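Local atomic coordinates of Rho GTPase-activating protein 26 (PDB entry 1F7C), a protein that stimulates GTP hydrolysis by the Rho-family GTPases RhoA and Cdc42 through its RhoGAP domain, the part described here. Residues Ala47-Gly52 and Met156-Lys161; Asp164-Lys167 and Met171-Ala174. All coordinates share one frame; numbering follows the deposited sequence.

Contact 1 (Ala47-Gly52 and Met156-Lys161)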
loop_
_atom_site.group_PDB
_atom_site.type_symbol
_atom_site.label_atom_id
_atom_site.label_comp_id
_atom_site.label_asym_id
_atom_site.label_seq_id
_atom_site.Cartn_x
_atom_site.Cartn_y
_atom_site.Cartn_z
ATOM N N ALA A 47 3.267 14.335 -2.093
ATOM C CA ALA A 47 3.000 14.938 -3.394
ATOM C C ALA A 47 1.607 14.589 -3.916
ATOM O O ALA A 47 0.890 15.449 -4.444
ATOM C CB ALA A 47 4.062 14.503 -4.407
ATOM N N VAL A 48 1.229 13.324 -3.779
ATOM C CA VAL A 48 -0.075 12.898 -4.244
ATOM C C VAL A 48 -1.161 13.626 -3.464
ATOM O O VAL A 48 -2.122 14.107 -4.041
ATOM C CB VAL A 48 -0.238 11.354 -4.105
ATOM C CG1 VAL A 48 -1.681 10.929 -4.368
ATOM C CG2 VAL A 48 0.663 10.665 -5.101
ATOM N N GLU A 49 -1.004 13.731 -2.151
ATOM C CA GLU A 49 -2.025 14.388 -1.361
ATOM C C GLU A 49 -2.125 15.886 -1.574
ATOM O O GLU A 49 -3.226 16.407 -1.719
ATOM C CB GLU A 49 -1.837 14.082 0.119
ATOM C CG GLU A 49 -1.928 12.612 0.421
ATOM C CD GLU A 49 -1.997 12.328 1.898
ATOM O OE1 GLU A 49 -1.626 13.227 2.666
ATOM O OE2 GLU A 49 -2.413 11.215 2.285
ATOM N N THR A 50 -0.989 16.579 -1.604
ATOM C CA THR A 50 -1.002 18.028 -1.784
ATOM C C THR A 50 -1.293 18.529 -3.195
ATOM O O THR A 50 -1.621 19.701 -3.363
ATOM C CB THR A 50 0.323 18.699 -1.295
ATOM O OG1 THR A 50 1.451 18.097 -1.942
ATOM C CG2 THR A 50 0.464 18.569 0.212
ATOM N N ARG A 51 -1.187 17.677 -4.210
ATOM C CA ARG A 51 -1.482 18.158 -5.556
ATOM C C ARG A 51 -2.032 17.158 -6.556
ATOM O O ARG A 51 -2.186 17.483 -7.733
ATOM C CB ARG A 51 -0.252 18.856 -6.150
ATOM C CG ARG A 51 0.992 18.008 -6.270
ATOM C CD ARG A 51 2.229 18.902 -6.356
ATOM N NE ARG A 51 3.462 18.146 -6.574
ATOM C CZ ARG A 51 3.792 17.558 -7.723
ATOM N NH1 ARG A 51 2.984 17.639 -8.780
ATOM N NH2 ARG A 51 4.927 16.875 -7.814
ATOM N N GLY A 52 -2.359 15.954 -6.110
ATOM C CA GLY A 52 -2.890 14.980 -7.050
ATOM C C GLY A 52 -4.083 14.191 -6.553
ATOM O O GLY A 52 -4.510 13.232 -7.207
ATOM N N MET A 156 -1.667 2.795 4.372
ATOM C CA MET A 156 -3.107 2.639 4.564
ATOM C C MET A 156 -3.809 3.954 4.958
ATOM O O MET A 156 -4.945 4.215 4.556
ATOM C CB MET A 156 -3.395 1.554 5.612
ATOM C CG MET A 156 -2.976 0.137 5.215
ATOM S SD MET A 156 -3.642 -0.402 3.622
ATOM C CE MET A 156 -2.213 -0.202 2.602
ATOM N N ASN A 157 -3.131 4.777 5.747
ATOM C CA ASN A 157 -3.688 6.056 6.163
ATOM C C ASN A 157 -3.904 6.891 4.900
ATOM O O ASN A 157 -4.961 7.502 4.718
ATOM C CB ASN A 157 -2.704 6.762 7.096
ATOM C CG ASN A 157 -3.170 8.141 7.508
ATOM O OD1 ASN A 157 -4.008 8.289 8.396
ATOM N ND2 ASN A 157 -2.631 9.162 6.857
ATOM N N HIS A 158 -2.895 6.884 4.028
ATOM C CA HIS A 158 -2.914 7.626 2.770
ATOM C C HIS A 158 -3.963 7.118 1.785
ATOM O O HIS A 158 -4.654 7.915 1.134
ATOM C CB HIS A 158 -1.524 7.587 2.108
ATOM C CG HIS A 158 -1.521 8.031 0.676
ATOM N ND1 HIS A 158 -1.657 9.351 0.300
ATOM C CD2 HIS A 158 -1.434 7.321 -0.475
ATOM C CE1 HIS A 158 -1.654 9.435 -1.018
ATOM N NE2 HIS A 158 -1.519 8.218 -1.513
ATOM N N LEU A 159 -4.082 5.800 1.661
ATOM C CA LEU A 159 -5.062 5.221 0.742
ATOM C C LEU A 159 -6.496 5.512 1.196
ATOM O O LEU A 159 -7.381 5.670 0.364
ATOM C CB LEU A 159 -4.847 3.708 0.590
ATOM C CG LEU A 159 -3.536 3.273 -0.090
ATOM C CD1 LEU A 159 -3.560 1.778 -0.301
ATOM C CD2 LEU A 159 -3.366 3.970 -1.425
ATOM N N ALA A 160 -6.720 5.593 2.506
ATOM C CA ALA A 160 -8.054 5.885 3.040
ATOM C C ALA A 160 -8.501 7.284 2.595
ATOM O O ALA A 160 -9.682 7.518 2.346
ATOM C CB ALA A 160 -8.050 5.810 4.568
ATOM N N LYS A 161 -7.541 8.200 2.505
ATOM C CA LYS A 161 -7.791 9.564 2.081
ATOM C C LYS A 161 -8.057 9.573 0.590
ATOM O O LYS A 161 -8.915 10.314 0.111
ATOM C CB LYS A 161 -6.581 10.451 2.371
ATOM C CG LYS A 161 -6.350 10.770 3.825
ATOM C CD LYS A 161 -5.177 11.718 3.933
ATOM C CE LYS A 161 -4.802 11.998 5.360
ATOM N NZ LYS A 161 -3.717 13.023 5.373
HETATM O O HOH W 1 -1.511 10.529 4.697
#
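Glu49 and His158 meet in a histidine-carboxylate hydrogen bond that joins two helices of the all-helical RhoGAP fold, 35-51 and 146-164. The two short segments run 26° from parallel, with axes 11.0 Å apart, so side chains bridge the gap.

The main polar link is His158 ND1 to Glu49 OE2 at 2.8 Å. The carboxylate oxygen lies close to the imidazole plane, whereas the ring nitrogen reaches OE2 from its anti side, 31° out of the carboxylate plane. His158 CG stands anti to the backbone N (chi1 166°), which swings the ring across to helix 35-51. At the other ring nitrogen, NE2 bonds to Tyr59 OH. Both nitrogens are therefore engaged, which fixes the rotation of the ring.

Charge adds a looser link. The extended Lys161 chain crosses Glu49 at about a right angle, and NZ forms a salt bridge with Glu49 OE1 at 3.4 Å, with a weak hydrogen bond.

A water donates to Glu49 OE2 and is held weakly by Asn157 ND2 and Lys161 NZ. OE2 thus has two donors.

At the ring edge, Val48 CG1 and Glu49 CG lie in the imidazole plane, with Val48 CG1 3.7 Å from His158 CE1.

Contact 2 (Asp164-Lys167 and Met171-Ala174)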
loop_
_atom_site.group_PDB
_atom_site.type_symbol
_atom_site.label_atom_id
_atom_site.label_comp_id
_atom_site.label_asym_id
_atom_site.label_seq_id
_atom_site.Cartn_x
_atom_site.Cartn_y
_atom_site.Cartn_z
ATOM N N ASP A 164 -11.561 8.226 0.080
ATOM C CA ASP A 164 -12.636 9.096 0.514
ATOM C C ASP A 164 -12.976 10.129 -0.579
ATOM O O ASP A 164 -14.040 10.722 -0.557
ATOM C CB ASP A 164 -12.244 9.785 1.823
ATOM C CG ASP A 164 -13.378 10.599 2.420
ATOM O OD1 ASP A 164 -13.251 11.834 2.483
ATOM O OD2 ASP A 164 -14.394 10.006 2.829
ATOM N N ASN A 165 -12.082 10.318 -1.543
ATOM C CA ASN A 165 -12.301 11.261 -2.632
ATOM C C ASN A 165 -12.609 10.507 -3.933
ATOM O O ASN A 165 -12.354 11.010 -5.039
ATOM C CB ASN A 165 -11.059 12.146 -2.807
ATOM C CG ASN A 165 -11.312 13.349 -3.703
ATOM O OD1 ASN A 165 -12.318 14.043 -3.551
ATOM N ND2 ASN A 165 -10.389 13.611 -4.630
ATOM N N HIS A 166 -13.193 9.317 -3.794
ATOM C CA HIS A 166 -13.510 8.492 -4.957
ATOM C C HIS A 166 -14.485 9.089 -5.994
ATOM O O HIS A 166 -14.321 8.851 -7.191
ATOM C CB HIS A 166 -13.996 7.100 -4.520
ATOM C CG HIS A 166 -15.355 7.093 -3.890
ATOM N ND1 HIS A 166 -15.592 7.570 -2.622
ATOM C CD2 HIS A 166 -16.547 6.638 -4.350
ATOM C CE1 HIS A 166 -16.870 7.407 -2.323
ATOM N NE2 HIS A 166 -17.470 6.844 -3.354
ATOM N N LYS A 167 -15.485 9.853 -5.561
ATOM C CA LYS A 167 -16.417 10.454 -6.516
ATOM C C LYS A 167 -15.636 11.181 -7.609
ATOM O O LYS A 167 -16.024 11.175 -8.775
ATOM C CB LYS A 167 -17.340 11.463 -5.825
ATOM C CG LYS A 167 -18.432 10.858 -4.962
ATOM C CD LYS A 167 -19.434 10.095 -5.811
ATOM C CE LYS A 167 -20.635 9.644 -4.981
ATOM N NZ LYS A 167 -20.249 8.761 -3.839
ATOM N N MET A 171 -11.253 6.195 -7.405
ATOM C CA MET A 171 -10.582 5.112 -6.695
ATOM C C MET A 171 -11.213 4.754 -5.361
ATOM O O MET A 171 -10.852 5.289 -4.318
ATOM C CB MET A 171 -9.100 5.435 -6.505
ATOM C CG MET A 171 -8.322 5.554 -7.817
ATOM S SD MET A 171 -8.519 4.123 -8.944
ATOM C CE MET A 171 -7.609 2.818 -8.030
ATOM N N THR A 172 -12.167 3.834 -5.414
ATOM C CA THR A 172 -12.853 3.369 -4.231
ATOM C C THR A 172 -11.936 2.405 -3.497
ATOM O O THR A 172 -10.869 2.041 -3.997
ATOM C CB THR A 172 -14.134 2.603 -4.595
ATOM O OG1 THR A 172 -13.789 1.425 -5.331
ATOM C CG2 THR A 172 -15.055 3.472 -5.444
ATOM N N VAL A 173 -12.368 1.986 -2.313
ATOM C CA VAL A 173 -11.603 1.045 -1.507
ATOM C C VAL A 173 -11.347 -0.220 -2.334
ATOM O O VAL A 173 -10.214 -0.677 -2.466
ATOM C CB VAL A 173 -12.387 0.683 -0.218
ATOM C CG1 VAL A 173 -11.701 -0.455 0.519
ATOM C CG2 VAL A 173 -12.493 1.914 0.678
ATOM N N ALA A 174 -12.413 -0.766 -2.905
ATOM C CA ALA A 174 -12.312 -1.968 -3.719
ATOM C C ALA A 174 -11.308 -1.796 -4.860
ATOM O O ALA A 174 -10.501 -2.691 -5.107
ATOM C CB ALA A 174 -13.683 -2.338 -4.261
#
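A tight helix-to-helix connection of the RhoGAP domain, next to the predicted arginine finger Arg60, brings His166 against Met171 and Thr172. His166 opens the short helix 166-169, and Thr172 is the N-cap of helix 173-184. The chain doubles back between them, and the CA atoms of His166 and Met171 come within 4.8 Å of each other. The link across the turn is by van der Waals contact.

Two touches carry it. The first is to the backbone: His166 CB rests 3.6 Å from Met171 O. The second is between side chains, with the methyl CG2 of Thr172 meeting the imidazole obliquely.

The ring is held from its own side of the turn. His166 CG sits between the backbone N and the carbonyl carbon (chi1 71°), and ND1 bonds back to Ala163 O near the end of helix 146-164. This directs the CD2 side of the ring to Thr172.

The two branches of Thr172 point to different partners: OG1 caps helix 173-184 by bonding to Asn175 N, while CG2, anti to the carbonyl carbon, touches the His166 ring.

Met171 takes part through its main chain. Its CB points away from His166, and its buried side chain packs on Leu58, Val162 and Arg60, with about 4 Å between the Met171 and Arg60 side chains. Through Met171 the turn thus touches the predicted arginine finger. The methyl CG2 of Thr172, the next residue, lies 3.7 Å from His166 CD2.

The two contacts follow each other along the chain, and their centres are 12 Å apart. Contact 1 spans a long sequence separation, pairing helix 35-51 with helix 146-164. Contact 2 is local and begins where helix 146-164 ends, leading through helix 166-169 into helix 173-184. Helix 146-164 thus connects them, and no other touch runs between their segments. Both lie within the RhoGAP domain and touch the loop that carries the predicted arginine finger, Arg60. Contact 1 meets that loop at Leu58 and Tyr59, with about 12 Å between the side chains of Val48 and Arg60. Contact 2 packs on Leu58 and directly on Arg60.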